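Local coordinates for protein serpin B3 (PDB 4ZK3) that probably inhibits proteases by the serpin mechanism and, as Pso p27, forms a compact structure that assembles into large aggregates, at residues Asn105-Lys111 / Ser130-Phe136. Sequence-based numbering, arbitrary orientation.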
loop_
_atom_site.group_PDB
_atom_site.type_symbol
_atom_site.label_atom_id
_atom_site.label_comp_id
_atom_site.label_asym_id
_atom_site.label_seq_id
_atom_site.Cartn_x
_atom_site.Cartn_y
_atom_site.Cartn_z
ATOM N N ASN A 105 -10.192 5.854 7.759
ATOM C CA ASN A 105 -10.512 4.626 8.397
ATOM C C ASN A 105 -11.955 4.642 8.771
ATOM O O ASN A 105 -12.470 5.656 9.205
ATOM C CB ASN A 105 -9.637 4.504 9.661
ATOM C CG ASN A 105 -8.207 4.284 9.329
ATOM O OD1 ASN A 105 -7.274 5.022 9.762
ATOM N ND2 ASN A 105 -7.995 3.295 8.542
ATOM N N LYS A 106 -12.637 3.523 8.628
ATOM C CA LYS A 106 -14.030 3.446 8.993
ATOM C C LYS A 106 -14.463 2.069 9.488
ATOM O O LYS A 106 -14.040 1.065 8.983
ATOM C CB LYS A 106 -14.929 3.861 7.795
ATOM C CG LYS A 106 -16.400 4.109 8.190
ATOM C CD LYS A 106 -17.171 4.750 7.055
ATOM C CE LYS A 106 -18.621 5.006 7.404
ATOM N NZ LYS A 106 -19.345 5.863 6.394
ATOM N N LEU A 107 -15.345 2.065 10.488
ATOM C CA LEU A 107 -16.006 0.893 10.990
ATOM C C LEU A 107 -17.463 0.835 10.516
ATOM O O LEU A 107 -18.263 1.710 10.790
ATOM C CB LEU A 107 -15.905 0.835 12.518
ATOM C CG LEU A 107 -16.775 -0.222 13.202
ATOM C CD1 LEU A 107 -16.470 -1.624 12.745
ATOM C CD2 LEU A 107 -16.686 -0.185 14.701
ATOM N N PHE A 108 -17.809 -0.237 9.837
ATOM C CA PHE A 108 -19.179 -0.513 9.466
ATOM C C PHE A 108 -19.600 -1.696 10.371
ATOM O O PHE A 108 -19.064 -2.798 10.278
ATOM C CB PHE A 108 -19.330 -0.912 8.004
ATOM C CG PHE A 108 -19.039 0.189 7.005
ATOM C CD1 PHE A 108 -17.724 0.385 6.513
ATOM C CD2 PHE A 108 -20.033 0.997 6.522
ATOM C CE1 PHE A 108 -17.431 1.394 5.594
ATOM C CE2 PHE A 108 -19.745 1.991 5.573
ATOM C CZ PHE A 108 -18.454 2.173 5.117
ATOM N N GLY A 109 -20.547 -1.457 11.271
ATOM C CA GLY A 109 -21.018 -2.535 12.110
ATOM C C GLY A 109 -22.470 -2.842 11.935
ATOM O O GLY A 109 -23.250 -1.976 11.585
ATOM N N GLU A 110 -22.832 -4.080 12.247
ATOM C CA GLU A 110 -24.226 -4.452 12.287
ATOM C C GLU A 110 -25.012 -3.510 13.204
ATOM O O GLU A 110 -24.590 -3.170 14.320
ATOM C CB GLU A 110 -24.374 -5.919 12.638
ATOM C CG GLU A 110 -25.773 -6.288 13.126
ATOM C CD GLU A 110 -26.881 -6.074 12.117
ATOM O OE1 GLU A 110 -26.641 -6.167 10.891
ATOM O OE2 GLU A 110 -27.995 -5.802 12.569
ATOM N N LYS A 111 -26.140 -3.051 12.665
ATOM C CA LYS A 111 -26.997 -2.032 13.244
ATOM C C LYS A 111 -27.448 -2.372 14.680
ATOM O O LYS A 111 -27.480 -1.522 15.590
ATOM C CB LYS A 111 -28.237 -1.934 12.336
ATOM C CG LYS A 111 -28.886 -0.572 12.221
ATOM C CD LYS A 111 -30.025 -0.613 11.188
ATOM C CE LYS A 111 -30.807 -1.926 11.280
ATOM N NZ LYS A 111 -32.237 -1.824 10.868
ATOM N N SER A 130 -14.308 6.681 11.776
ATOM C CA SER A 130 -15.724 7.000 11.945
ATOM C C SER A 130 -16.475 5.679 11.900
ATOM O O SER A 130 -15.922 4.661 11.502
ATOM C CB SER A 130 -16.219 7.962 10.837
ATOM O OG SER A 130 -15.973 7.377 9.563
ATOM N N VAL A 131 -17.710 5.701 12.373
ATOM C CA VAL A 131 -18.512 4.498 12.546
ATOM C C VAL A 131 -19.844 4.667 11.818
ATOM O O VAL A 131 -20.558 5.670 12.011
ATOM C CB VAL A 131 -18.808 4.257 14.019
ATOM C CG1 VAL A 131 -19.692 3.044 14.174
ATOM C CG2 VAL A 131 -17.480 4.100 14.804
ATOM N N GLU A 132 -20.186 3.689 11.017
ATOM C CA GLU A 132 -21.511 3.698 10.421
ATOM C C GLU A 132 -22.147 2.354 10.687
ATOM O O GLU A 132 -21.484 1.315 10.565
ATOM C CB GLU A 132 -21.450 3.996 8.914
ATOM C CG GLU A 132 -22.827 3.905 8.293
ATOM C CD GLU A 132 -22.998 4.705 7.022
ATOM O OE1 GLU A 132 -21.951 5.099 6.444
ATOM O OE2 GLU A 132 -24.183 4.915 6.606
ATOM N N SER A 133 -23.422 2.386 11.083
ATOM C CA SER A 133 -24.235 1.175 11.265
ATOM C C SER A 133 -25.032 0.794 10.044
ATOM O O SER A 133 -25.723 1.634 9.461
ATOM C CB SER A 133 -25.186 1.367 12.467
ATOM O OG SER A 133 -24.485 1.558 13.680
ATOM N N VAL A 134 -24.923 -0.455 9.627
ATOM C CA VAL A 134 -25.599 -0.983 8.433
ATOM C C VAL A 134 -26.312 -2.275 8.767
ATOM O O VAL A 134 -26.093 -2.883 9.842
ATOM C CB VAL A 134 -24.597 -1.157 7.261
ATOM C CG1 VAL A 134 -23.886 0.178 7.050
ATOM C CG2 VAL A 134 -23.565 -2.249 7.553
ATOM N N ASP A 135 -27.235 -2.658 7.884
ATOM C CA ASP A 135 -28.105 -3.808 8.082
ATOM C C ASP A 135 -27.549 -5.039 7.424
ATOM O O ASP A 135 -27.993 -5.439 6.338
ATOM C CB ASP A 135 -29.512 -3.488 7.522
ATOM C CG ASP A 135 -30.622 -4.464 8.026
ATOM O OD1 ASP A 135 -30.369 -5.604 8.493
ATOM O OD2 ASP A 135 -31.791 -4.050 7.915
ATOM N N PHE A 136 -26.564 -5.660 8.064
ATOM C CA PHE A 136 -25.925 -6.845 7.522
ATOM C C PHE A 136 -26.945 -7.992 7.693
ATOM O O PHE A 136 -26.980 -8.895 6.878
ATOM C CB PHE A 136 -24.604 -7.272 8.249
ATOM C CG PHE A 136 -23.360 -6.390 7.976
ATOM C CD1 PHE A 136 -22.882 -6.186 6.692
ATOM C CD2 PHE A 136 -22.643 -5.832 9.041
ATOM C CE1 PHE A 136 -21.746 -5.412 6.452
ATOM C CE2 PHE A 136 -21.531 -5.052 8.811
ATOM C CZ PHE A 136 -21.084 -4.840 7.509
HETATM O O HOH W 1 -13.721 7.889 8.261
HETATM O O HOH W 2 -30.313 -5.228 11.425
HETATM O O HOH W 3 -26.329 1.046 15.475
#
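Five successive parallel bridges, Lys106–Ser130 to Glu110–Val134, join strand 99-110 to strand 130-134 of the serpin's central sheet, closing a beta-alpha-beta unit through helix 117-127. The backbone ladder includes Leu107 N to Ser130 O and Glu132 N to Leu107 O (both 2.8 Å), then Val134 N to Gly109 O (3.0 Å). Side chains alternate: Leu107 and Val131 (CB to CG2, 4.3 Å) face helix 117-127, whereas Phe108 lies on the face packed by helix 140-153. There Val134 CG1 meets the Phe108 ring edge at CD2 (4.0 Å). Beyond the strand, the Phe136 ring lies against the Phe108–Gly109 backbone (CE2 to Gly109 C, 3.9 Å) and beside Phe108 CB (CZ, 4.3 Å), with Ile147 touching both side chains. Glu110 OE1 accepts a weak hydrogen bond from Phe136 N (2.9 Å, 126° at H) and a hydrogen bond from Ala137 N, while OE2 bonds Thr112 OG1. The chemistry implies register fixed by main-chain bonds, apolar packing concentrated around Phe108, Val134 and Phe136, and a Lys106 NZ–Glu132 OE1 salt bridge (2.7 Å) at the partly exposed margin.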